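Local coordinates for plantazolicin methyltransferase BamL (Bacillus amyloliquefaciens subsp. plantarum, PDB 5DLY), which probably transfers methyl groups from S-adenosylmethionine to the amino terminus of desmethylplantazolicin, completing the antibiotic plantazolicin, at residues A[11-16]-A[137-142]; A[18-23]-A[27-32]; A[94-99]-A[106-111]. All coordinates share one frame; numbering follows the deposited sequence.

In the fold
Contact 1 starts near the N terminus, where helix 10-21 meets residues 137-142 at the beginning of helix 139-148, closing a loop of about 120 residues. The other two contacts are nested inside that loop, in series and without touching. Contact 2 uses the later part of the same helix 10-21 and folds it onto helix 23-56 across a short turn, against the bound ligands. Further on, contact 3 packs helix 93-101 on strand 107-110, an edge strand of the central sheet. Contact 1 thus ties the N-terminal helices to the core, contact 2 joins those helices to each other, and contact 3 holds a beta-alpha-beta unit together, all near the site holding S-adenosyl-L-homocysteine.

Contact 1: A[11-16]-A[137-142]; sequences ANRIQA and KNPIAI
Arg-13 reaches out from helix 10-21 and fastens its guanidinium to the backbone carbonyl of Lys-137, in the turn that leads into helix 139-148. This is the polar part of the contact. Arg-13 NH2 donates to Lys-137 O over 2.8 Å, and the bond is nearly straight, at 166°. The oxygen lies close to the guanidinium plane, whereas the nitrogen stands 36° out of the carbonyl plane and so misses a lone-pair direction. A bend at chi3 (-60°) in an otherwise outstretched chain turns the flat group to present this edge. The same guanidinium has more carbonyls to hold: NE bonds to Phe-136 O and NH2 also to Val-6 O, while NH1 makes a weak bond to Ser-9 OG.

A second kind of contact runs over the face of the group. The ring of Pro-139, in the first turn of its helix, lies against one side of the Arg-13 guanidinium; Pro-139 CG sits 4.0 Å above the plane, toward the rim, and CD comes within 3.7 Å of Arg-13 NH2. The two side chains approach from opposite directions.

The apolar part is thinner and lies at the exposed margin. Ile-14 and Lys-137 run side by side, pointing the same way, with Ile-14 CD1 4.0 Å from Lys-137 CG. The lysine chain is extended past this point and carries its ammonium away from the helix.

Chemically, the buried positive charge is probably stabilised by three backbone carbonyls, with the guanidinium of Arg-7 close by. The bonds fix the rotation of the Arg-13 guanidinium; those to Phe-136 and Lys-137 tie helix 10-21 to the methyltransferase domain, and that to Val-6 ties it to helix 2-8.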
loop_
_atom_site.group_PDB
_atom_site.type_symbol
_atom_site.label_atom_id
_atom_site.label_comp_id
_atom_site.label_asym_id
_atom_site.label_seq_id
_atom_site.Cartn_x
_atom_site.Cartn_y
_atom_site.Cartn_z
ATOM N N ALA A 11 4.233 8.060 -18.473
ATOM C CA ALA A 11 3.285 7.536 -19.454
ATOM C C ALA A 11 2.846 6.113 -19.121
ATOM O O ALA A 11 1.686 5.763 -19.305
ATOM C CB ALA A 11 3.871 7.599 -20.858
ATOM N N ASN A 12 3.775 5.303 -18.617
ATOM C CA ASN A 12 3.441 3.948 -18.187
ATOM C C ASN A 12 2.434 3.959 -17.043
ATOM O O ASN A 12 1.491 3.172 -17.033
ATOM C CB ASN A 12 4.695 3.174 -17.783
ATOM C CG ASN A 12 5.627 2.916 -18.953
ATOM O OD1 ASN A 12 5.192 2.799 -20.103
ATOM N ND2 ASN A 12 6.916 2.821 -18.662
ATOM N N ARG A 13 2.629 4.875 -16.100
ATOM C CA ARG A 13 1.759 4.981 -14.935
ATOM C C ARG A 13 0.371 5.473 -15.332
ATOM O O ARG A 13 -0.633 4.984 -14.808
ATOM C CB ARG A 13 2.387 5.878 -13.861
ATOM C CG ARG A 13 3.656 5.303 -13.254
ATOM C CD ARG A 13 4.028 5.998 -11.954
ATOM N NE ARG A 13 4.251 7.425 -12.176
ATOM C CZ ARG A 13 5.381 7.941 -12.650
ATOM N NH1 ARG A 13 6.417 7.155 -12.940
ATOM N NH2 ARG A 13 5.474 9.248 -12.828
ATOM N N ILE A 14 0.313 6.413 -16.283
ATOM C CA ILE A 14 -0.974 6.870 -16.824
ATOM C C ILE A 14 -1.742 5.702 -17.448
ATOM O O ILE A 14 -2.939 5.553 -17.214
ATOM C CB ILE A 14 -0.823 8.013 -17.863
ATOM C CG1 ILE A 14 -0.041 9.203 -17.284
ATOM C CG2 ILE A 14 -2.191 8.422 -18.414
ATOM C CD1 ILE A 14 -0.648 9.855 -16.061
ATOM N N GLN A 15 -1.035 4.876 -18.220
ATOM C CA GLN A 15 -1.619 3.693 -18.851
ATOM C C GLN A 15 -2.119 2.673 -17.828
ATOM O O GLN A 15 -3.211 2.130 -17.983
ATOM C CB GLN A 15 -0.621 3.051 -19.827
ATOM C CG GLN A 15 -1.092 1.752 -20.477
ATOM C CD GLN A 15 -2.367 1.906 -21.296
ATOM O OE1 GLN A 15 -2.684 2.993 -21.783
ATOM N NE2 GLN A 15 -3.108 0.812 -21.448
ATOM N N ALA A 16 -1.337 2.434 -16.773
ATOM C CA ALA A 16 -1.741 1.499 -15.714
ATOM C C ALA A 16 -3.039 1.966 -15.050
ATOM O O ALA A 16 -3.912 1.162 -14.716
ATOM C CB ALA A 16 -0.637 1.352 -14.679
ATOM N N LYS A 137 0.448 9.565 -10.929
ATOM C CA LYS A 137 1.198 10.396 -11.871
ATOM C C LYS A 137 2.457 11.011 -11.243
ATOM O O LYS A 137 3.535 11.029 -11.852
ATOM C CB LYS A 137 0.295 11.492 -12.450
ATOM C CG LYS A 137 0.998 12.402 -13.455
ATOM C CD LYS A 137 0.045 13.447 -14.024
ATOM C CE LYS A 137 0.771 14.406 -14.963
ATOM N NZ LYS A 137 -0.162 15.422 -15.532
ATOM N N ASN A 138 2.314 11.495 -10.012
ATOM C CA ASN A 138 3.371 12.215 -9.318
ATOM C C ASN A 138 3.705 11.569 -7.965
ATOM O O ASN A 138 3.440 12.150 -6.909
ATOM C CB ASN A 138 2.946 13.675 -9.147
ATOM C CG ASN A 138 2.732 14.374 -10.481
ATOM O OD1 ASN A 138 3.670 14.507 -11.269
ATOM N ND2 ASN A 138 1.504 14.818 -10.740
ATOM N N PRO A 139 4.314 10.365 -7.992
ATOM C CA PRO A 139 4.560 9.639 -6.745
ATOM C C PRO A 139 5.478 10.350 -5.748
ATOM O O PRO A 139 5.245 10.258 -4.539
ATOM C CB PRO A 139 5.161 8.312 -7.210
ATOM C CG PRO A 139 5.705 8.581 -8.567
ATOM C CD PRO A 139 4.777 9.597 -9.167
ATOM N N ILE A 140 6.512 11.049 -6.227
ATOM C CA ILE A 140 7.415 11.752 -5.310
ATOM C C ILE A 140 6.693 12.913 -4.605
ATOM O O ILE A 140 6.830 13.086 -3.389
ATOM C CB ILE A 140 8.696 12.247 -6.029
ATOM C CG1 ILE A 140 9.403 11.077 -6.731
ATOM C CG2 ILE A 140 9.636 12.931 -5.047
ATOM C CD1 ILE A 140 10.589 11.476 -7.592
ATOM N N ALA A 141 5.898 13.673 -5.360
ATOM C CA ALA A 141 5.091 14.755 -4.792
ATOM C C ALA A 141 4.131 14.225 -3.732
ATOM O O ALA A 141 3.981 14.822 -2.666
ATOM C CB ALA A 141 4.316 15.489 -5.880
ATOM N N ILE A 142 3.499 13.092 -4.014
ATOM C CA ILE A 142 2.551 12.537 -3.052
ATOM C C ILE A 142 3.262 12.135 -1.767
ATOM O O ILE A 142 2.803 12.463 -0.674
ATOM C CB ILE A 142 1.749 11.360 -3.646
ATOM C CG1 ILE A 142 0.706 11.917 -4.620
ATOM C CG2 ILE A 142 1.063 10.550 -2.543
ATOM C CD1 ILE A 142 0.112 10.897 -5.567
#

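Contact 2: A[18-23]-A[27-32]; sequences TWFSHP and KVSFRY. With SAH (S-adenosyl-L-homocysteine), chain C; 5D7 (prop-2-en-1-yl 2-[(1S)-1-amino-4-carbamimidamidobutyl]-1,3-thiazole-4-carboxylate), chain B.
Trp-19 and Ser-29 join two consecutive helices, 10-21 and 23-56, linked by a tight turn at the ligand site of this class I, Rossmann-like methyltransferase. The packed side is here. Ser-29 OG gives a 2.7 Å hydrogen bond to Trp-19 O, approaching 27° from the carbonyl plane; chi1 of 62° sets the hydroxyl between its own backbone N and carbonyl carbon, where it is also hydrogen-bonded to Ser-26 O. Ser-29 OG lies 3.6 Å from Phe-20 CE1 too. Beside it Val-28 meets the Trp-19 indole edge-on, Val-28 CB standing 3.9 Å from Trp-19 CZ3, while NE1 on the indole's other ring bonds to Asp-184.

The solvent side is looser. Pro-23 points away from the second helix, and its carbonyl oxygen comes no nearer than 3.6 Å, to Lys-27 N, with Lys-27 CG beside it.

Toward the pocket, Tyr-32 sets CE1 3.6 Å from C1 of the thiazole-bearing substrate analogue, and its hydroxyl bonds to Thr-172. Phe-20 touches both ligands: the ribose side of S-adenosyl-L-homocysteine lies over one ring face, CZ is 3.6 Å from CB of the analogue, and CE1 comes to 3.4 Å from the sulfur SD.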
loop_
_atom_site.group_PDB
_atom_site.type_symbol
_atom_site.label_atom_id
_atom_site.label_comp_id
_atom_site.label_asym_id
_atom_site.label_seq_id
_atom_site.Cartn_x
_atom_site.Cartn_y
_atom_site.Cartn_z
ATOM N N THR A 18 -5.477 3.625 -16.374
ATOM C CA THR A 18 -6.685 3.402 -17.190
ATOM C C THR A 18 -7.502 2.189 -16.728
ATOM O O THR A 18 -8.718 2.153 -16.903
ATOM C CB THR A 18 -6.405 3.291 -18.710
ATOM O OG1 THR A 18 -5.621 2.124 -18.988
ATOM C CG2 THR A 18 -5.710 4.538 -19.227
ATOM N N TRP A 19 -6.841 1.217 -16.098
ATOM C CA TRP A 19 -7.526 0.032 -15.587
ATOM C C TRP A 19 -8.412 0.289 -14.356
ATOM O O TRP A 19 -9.132 -0.598 -13.907
ATOM C CB TRP A 19 -6.503 -1.091 -15.341
ATOM C CG TRP A 19 -5.926 -1.588 -16.623
ATOM C CD1 TRP A 19 -4.807 -1.130 -17.252
ATOM C CD2 TRP A 19 -6.473 -2.613 -17.465
ATOM N NE1 TRP A 19 -4.611 -1.823 -18.434
ATOM C CE2 TRP A 19 -5.618 -2.739 -18.581
ATOM C CE3 TRP A 19 -7.594 -3.454 -17.369
ATOM C CZ2 TRP A 19 -5.855 -3.670 -19.609
ATOM C CZ3 TRP A 19 -7.831 -4.372 -18.387
ATOM C CH2 TRP A 19 -6.958 -4.474 -19.490
ATOM N N PHE A 20 -8.376 1.522 -13.842
ATOM C CA PHE A 20 -9.185 1.910 -12.692
ATOM C C PHE A 20 -10.126 3.071 -12.986
ATOM O O PHE A 20 -10.956 3.417 -12.146
ATOM C CB PHE A 20 -8.287 2.177 -11.476
ATOM C CG PHE A 20 -7.496 0.974 -11.087
ATOM C CD1 PHE A 20 -8.073 -0.015 -10.297
ATOM C CD2 PHE A 20 -6.209 0.780 -11.584
ATOM C CE1 PHE A 20 -7.371 -1.163 -9.973
ATOM C CE2 PHE A 20 -5.500 -0.365 -11.254
ATOM C CZ PHE A 20 -6.081 -1.335 -10.452
ATOM N N SER A 21 -10.023 3.624 -14.192
ATOM C CA SER A 21 -10.813 4.800 -14.584
ATOM C C SER A 21 -11.717 4.563 -15.801
ATOM O O SER A 21 -12.532 5.425 -16.147
ATOM C CB SER A 21 -9.889 5.999 -14.834
ATOM O OG SER A 21 -9.012 5.762 -15.921
ATOM N N HIS A 22 -11.563 3.413 -16.451
ATOM C CA HIS A 22 -12.393 3.045 -17.602
ATOM C C HIS A 22 -13.414 1.983 -17.192
ATOM O O HIS A 22 -13.062 1.029 -16.497
ATOM C CB HIS A 22 -11.524 2.549 -18.759
ATOM C CG HIS A 22 -10.854 3.648 -19.523
ATOM N ND1 HIS A 22 -9.752 4.325 -19.046
ATOM C CD2 HIS A 22 -11.133 4.191 -20.733
ATOM C CE1 HIS A 22 -9.382 5.237 -19.927
ATOM N NE2 HIS A 22 -10.200 5.173 -20.962
ATOM N N PRO A 23 -14.685 2.148 -17.612
ATOM C CA PRO A 23 -15.771 1.289 -17.127
ATOM C C PRO A 23 -15.531 -0.205 -17.351
ATOM O O PRO A 23 -15.693 -0.998 -16.421
ATOM C CB PRO A 23 -16.994 1.765 -17.933
ATOM C CG PRO A 23 -16.434 2.526 -19.092
ATOM C CD PRO A 23 -15.179 3.156 -18.569
ATOM N N LYS A 27 -13.839 -3.492 -14.536
ATOM C CA LYS A 27 -14.401 -4.807 -14.247
ATOM C C LYS A 27 -13.312 -5.884 -14.203
ATOM O O LYS A 27 -13.353 -6.776 -13.352
ATOM C CB LYS A 27 -15.489 -5.171 -15.271
ATOM C CG LYS A 27 -16.729 -4.294 -15.164
ATOM C CD LYS A 27 -17.737 -4.606 -16.260
ATOM C CE LYS A 27 -18.949 -3.691 -16.149
ATOM N NZ LYS A 27 -19.991 -3.999 -17.168
ATOM N N VAL A 28 -12.341 -5.778 -15.113
ATOM C CA VAL A 28 -11.231 -6.739 -15.198
ATOM C C VAL A 28 -10.313 -6.613 -13.977
ATOM O O VAL A 28 -9.986 -7.614 -13.329
ATOM C CB VAL A 28 -10.406 -6.546 -16.490
ATOM C CG1 VAL A 28 -9.218 -7.502 -16.525
ATOM C CG2 VAL A 28 -11.286 -6.728 -17.726
ATOM N N SER A 29 -9.918 -5.382 -13.660
ATOM C CA SER A 29 -9.030 -5.143 -12.524
ATOM C C SER A 29 -9.668 -5.528 -11.183
ATOM O O SER A 29 -9.014 -6.160 -10.349
ATOM C CB SER A 29 -8.524 -3.700 -12.514
ATOM O OG SER A 29 -9.581 -2.774 -12.382
ATOM N N PHE A 30 -10.947 -5.197 -10.988
ATOM C CA PHE A 30 -11.644 -5.576 -9.753
ATOM C C PHE A 30 -11.677 -7.090 -9.559
ATOM O O PHE A 30 -11.341 -7.589 -8.488
ATOM C CB PHE A 30 -13.069 -5.004 -9.712
ATOM C CG PHE A 30 -13.786 -5.249 -8.408
ATOM C CD1 PHE A 30 -13.498 -4.476 -7.281
ATOM C CD2 PHE A 30 -14.747 -6.253 -8.303
ATOM C CE1 PHE A 30 -14.156 -4.701 -6.082
ATOM C CE2 PHE A 30 -15.409 -6.480 -7.103
ATOM C CZ PHE A 30 -15.118 -5.701 -5.993
ATOM N N ARG A 31 -12.074 -7.815 -10.605
ATOM C CA ARG A 31 -12.139 -9.274 -10.558
ATOM C C ARG A 31 -10.786 -9.893 -10.216
ATOM O O ARG A 31 -10.696 -10.741 -9.327
ATOM C CB ARG A 31 -12.653 -9.824 -11.890
ATOM C CG ARG A 31 -13.054 -11.288 -11.841
ATOM C CD ARG A 31 -13.343 -11.838 -13.229
ATOM N NE ARG A 31 -14.551 -11.274 -13.828
ATOM C CZ ARG A 31 -14.567 -10.409 -14.841
ATOM N NH1 ARG A 31 -13.437 -9.990 -15.403
ATOM N NH2 ARG A 31 -15.726 -9.969 -15.308
ATOM N N TYR A 32 -9.739 -9.472 -10.926
ATOM C CA TYR A 32 -8.399 -9.977 -10.652
ATOM C C TYR A 32 -7.986 -9.645 -9.211
ATOM O O TYR A 32 -7.530 -10.527 -8.467
ATOM C CB TYR A 32 -7.350 -9.428 -11.640
ATOM C CG TYR A 32 -5.968 -9.949 -11.311
ATOM C CD1 TYR A 32 -5.168 -9.300 -10.366
ATOM C CD2 TYR A 32 -5.480 -11.117 -11.898
ATOM C CE1 TYR A 32 -3.923 -9.792 -10.027
ATOM C CE2 TYR A 32 -4.223 -11.617 -11.570
ATOM C CZ TYR A 32 -3.448 -10.948 -10.628
ATOM O OH TYR A 32 -2.196 -11.405 -10.267
HETATM N N SAH C . -5.302 0.096 -1.728
HETATM C CA SAH C . -6.138 -0.806 -2.586
HETATM C CB SAH C . -5.763 -0.615 -4.053
HETATM C CG SAH C . -7.016 -0.615 -4.933
HETATM S SD SAH C . -6.622 -0.651 -6.662
HETATM C C SAH C . -5.909 -2.240 -2.196
HETATM O O SAH C . -5.281 -2.531 -1.186
HETATM O OXT SAH C . -6.336 -3.167 -2.884
HETATM C "C5'" SAH C . -5.829 0.912 -6.915
HETATM C "C4'" SAH C . -6.660 2.095 -6.434
HETATM O "O4'" SAH C . -5.858 3.284 -6.476
HETATM C "C3'" SAH C . -7.866 2.372 -7.331
HETATM O "O3'" SAH C . -9.078 2.343 -6.552
HETATM C "C2'" SAH C . -7.587 3.743 -7.935
HETATM O "O2'" SAH C . -8.745 4.549 -8.176
HETATM C "C1'" SAH C . -6.699 4.360 -6.868
HETATM N N9 SAH C . -5.873 5.504 -7.316
HETATM C C8 SAH C . -5.103 5.566 -8.425
HETATM N N7 SAH C . -4.489 6.766 -8.515
HETATM C C5 SAH C . -4.859 7.484 -7.441
HETATM C C6 SAH C . -4.567 8.834 -6.941
HETATM N N6 SAH C . -3.726 9.624 -7.634
HETATM N N1 SAH C . -5.151 9.218 -5.775
HETATM C C2 SAH C . -5.989 8.401 -5.104
HETATM N N3 SAH C . -6.304 7.140 -5.504
HETATM C C4 SAH C . -5.777 6.653 -6.658
HETATM O O9 5D7 B . -0.655 -7.376 -5.937
HETATM C C6 5D7 B . -0.840 -7.677 -7.106
HETATM O O7 5D7 B . -0.389 -8.944 -7.628
HETATM C C8 5D7 B . 0.402 -9.843 -6.846
HETATM C C2 5D7 B . -1.560 -6.772 -8.034
HETATM N N3 5D7 B . -2.210 -5.659 -7.599
HETATM C C4 5D7 B . -2.824 -4.947 -8.556
HETATM S S5 5D7 B . -2.586 -5.738 -10.081
HETATM C C1 5D7 B . -1.647 -7.021 -9.411
HETATM C CA 5D7 B . -3.621 -3.706 -8.468
HETATM N N 5D7 B . -3.853 -3.430 -7.056
HETATM C CB 5D7 B . -2.920 -2.521 -9.147
HETATM C CG 5D7 B . -1.415 -2.391 -8.883
HETATM C CD 5D7 B . -1.024 -0.922 -8.946
HETATM N NE 5D7 B . 0.425 -0.809 -8.833
HETATM C CZ 5D7 B . 1.340 -0.860 -9.803
HETATM N NH2 5D7 B . 2.564 -0.748 -9.518
HETATM N NH1 5D7 B . 0.990 -0.997 -11.018
HETATM C C3 5D7 B . 0.760 -11.028 -7.705
HETATM C C5 5D7 B . 0.867 -12.236 -7.187
#

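Contact 3: A[94-99]-A[106-111]; sequences QAISSA and ASFICS
Ala-99 sets its methyl squarely on the ring of Phe-108. Ala-99 CB stands 3.5 Å from the centroid of the Phe-108 ring and only 8° off the ring normal, a CH-pi contact over the middle of the face, with all six ring carbons at similar range. The ring of Phe-108 is therefore laid flat against the helix rather than pushed into it by an edge. Phe-108 CE2 also comes within 3.6 Å of the carbonyl oxygen of Ala-99. A chi1 of -74° puts CG of Phe-108 beside the backbone N and sends the ring out to the helix, with its face to Ala-99.

Ile-96, one turn earlier in the helix, crosses the Phe-108 side chain obliquely and uses its two branches differently. Ile-96 CG2 lies 4.1 Å from Phe-108 CB, at the root of the aromatic side chain. The longer branch of Ile-96 turns toward the strand backbone: CG1 meets Cys-110 CB at 3.9 Å, and CD1 drops to 3.4 Å from Ile-109 O. Phe-108 and Cys-110 both point to the helix and flank this isoleucine, while the Ile-109 side chain leaves on the other face of the strand.

All of this is apolar contact, with two carbonyl oxygens close to carbon atoms, so the fit rests on shape. Ser-107, Ile-109 and Ser-111 make backbone hydrogen bonds to strand 85-90. Ile-96 also touches Asp-90, which binds S-adenosyl-L-homocysteine.

The short helix and strand axes pass 8.2 Å apart and run nearly antiparallel, at 164°. That is the geometry of a beta-alpha-beta crossover, strand 85-90 to helix 93-101 to strand 107-110, of the kind that builds the Rossmann-like sheet of class I methyltransferases.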
loop_
_atom_site.group_PDB
_atom_site.type_symbol
_atom_site.label_atom_id
_atom_site.label_comp_id
_atom_site.label_asym_id
_atom_site.label_seq_id
_atom_site.Cartn_x
_atom_site.Cartn_y
_atom_site.Cartn_z
ATOM N N GLN A 94 -16.748 5.949 -8.232
ATOM C CA GLN A 94 -17.443 4.680 -8.039
ATOM C C GLN A 94 -16.917 3.942 -6.817
ATOM O O GLN A 94 -17.690 3.359 -6.056
ATOM C CB GLN A 94 -17.327 3.789 -9.274
ATOM C CG GLN A 94 -18.213 2.546 -9.216
ATOM C CD GLN A 94 -17.704 1.402 -10.080
ATOM O OE1 GLN A 94 -17.281 1.599 -11.223
ATOM N NE2 GLN A 94 -17.745 0.191 -9.534
ATOM N N ALA A 95 -15.599 3.969 -6.628
ATOM C CA ALA A 95 -14.991 3.314 -5.475
ATOM C C ALA A 95 -15.448 3.978 -4.179
ATOM O O ALA A 95 -15.814 3.296 -3.216
ATOM C CB ALA A 95 -13.479 3.339 -5.594
ATOM N N ILE A 96 -15.436 5.311 -4.163
ATOM C CA ILE A 96 -15.778 6.068 -2.959
ATOM C C ILE A 96 -17.269 5.961 -2.609
ATOM O O ILE A 96 -17.617 5.861 -1.428
ATOM C CB ILE A 96 -15.323 7.544 -3.056
ATOM C CG1 ILE A 96 -13.781 7.636 -3.038
ATOM C CG2 ILE A 96 -15.940 8.398 -1.948
ATOM C CD1 ILE A 96 -13.135 7.089 -1.773
ATOM N N SER A 97 -18.133 5.968 -3.625
ATOM C CA SER A 97 -19.562 5.745 -3.384
ATOM C C SER A 97 -19.813 4.365 -2.752
ATOM O O SER A 97 -20.623 4.248 -1.828
ATOM C CB SER A 97 -20.379 5.934 -4.663
ATOM O OG SER A 97 -21.768 5.871 -4.367
ATOM N N SER A 98 -19.108 3.340 -3.237
ATOM C CA SER A 98 -19.167 1.991 -2.644
ATOM C C SER A 98 -18.688 1.957 -1.191
ATOM O O SER A 98 -19.338 1.362 -0.331
ATOM C CB SER A 98 -18.361 0.986 -3.467
ATOM O OG SER A 98 -18.924 0.797 -4.751
ATOM N N ALA A 99 -17.548 2.592 -0.924
ATOM C CA ALA A 99 -17.010 2.694 0.430
ATOM C C ALA A 99 -17.968 3.394 1.395
ATOM O O ALA A 99 -18.140 2.955 2.538
ATOM C CB ALA A 99 -15.660 3.404 0.403
ATOM N N ALA A 106 -16.030 6.237 9.349
ATOM C CA ALA A 106 -14.797 6.590 8.634
ATOM C C ALA A 106 -15.103 7.716 7.657
ATOM O O ALA A 106 -16.253 7.882 7.250
ATOM C CB ALA A 106 -14.261 5.387 7.878
ATOM N N SER A 107 -14.076 8.485 7.295
ATOM C CA SER A 107 -14.192 9.557 6.305
ATOM C C SER A 107 -13.626 9.104 4.964
ATOM O O SER A 107 -12.484 8.639 4.886
ATOM C CB SER A 107 -13.445 10.809 6.770
ATOM O OG SER A 107 -14.023 11.355 7.941
ATOM N N PHE A 108 -14.423 9.243 3.911
ATOM C CA PHE A 108 -13.998 8.878 2.564
ATOM C C PHE A 108 -13.998 10.093 1.655
ATOM O O PHE A 108 -14.972 10.849 1.607
ATOM C CB PHE A 108 -14.904 7.785 2.000
ATOM C CG PHE A 108 -14.656 6.440 2.613
ATOM C CD1 PHE A 108 -13.499 5.733 2.302
ATOM C CD2 PHE A 108 -15.576 5.883 3.505
ATOM C CE1 PHE A 108 -13.252 4.498 2.873
ATOM C CE2 PHE A 108 -15.331 4.641 4.079
ATOM C CZ PHE A 108 -14.173 3.945 3.749
ATOM N N ILE A 109 -12.880 10.288 0.957
ATOM C CA ILE A 109 -12.652 11.466 0.126
ATOM C C ILE A 109 -12.435 11.037 -1.316
ATOM O O ILE A 109 -11.645 10.112 -1.578
ATOM C CB ILE A 109 -11.392 12.227 0.611
ATOM C CG1 ILE A 109 -11.493 12.596 2.095
ATOM C CG2 ILE A 109 -11.131 13.468 -0.239
ATOM C CD1 ILE A 109 -10.177 12.422 2.827
ATOM N N CYS A 110 -13.115 11.704 -2.252
ATOM C CA CYS A 110 -12.890 11.442 -3.667
ATOM C C CYS A 110 -12.051 12.537 -4.308
ATOM O O CYS A 110 -12.557 13.592 -4.697
ATOM C CB CYS A 110 -14.198 11.235 -4.441
ATOM S SG CYS A 110 -13.885 10.709 -6.142
ATOM N N SER A 111 -10.752 12.273 -4.411
ATOM C CA SER A 111 -9.804 13.256 -4.916
ATOM C C SER A 111 -8.496 12.552 -5.209
ATOM O O SER A 111 -8.235 11.470 -4.677
ATOM C CB SER A 111 -9.582 14.365 -3.872
ATOM O OG SER A 111 -8.907 15.483 -4.432
#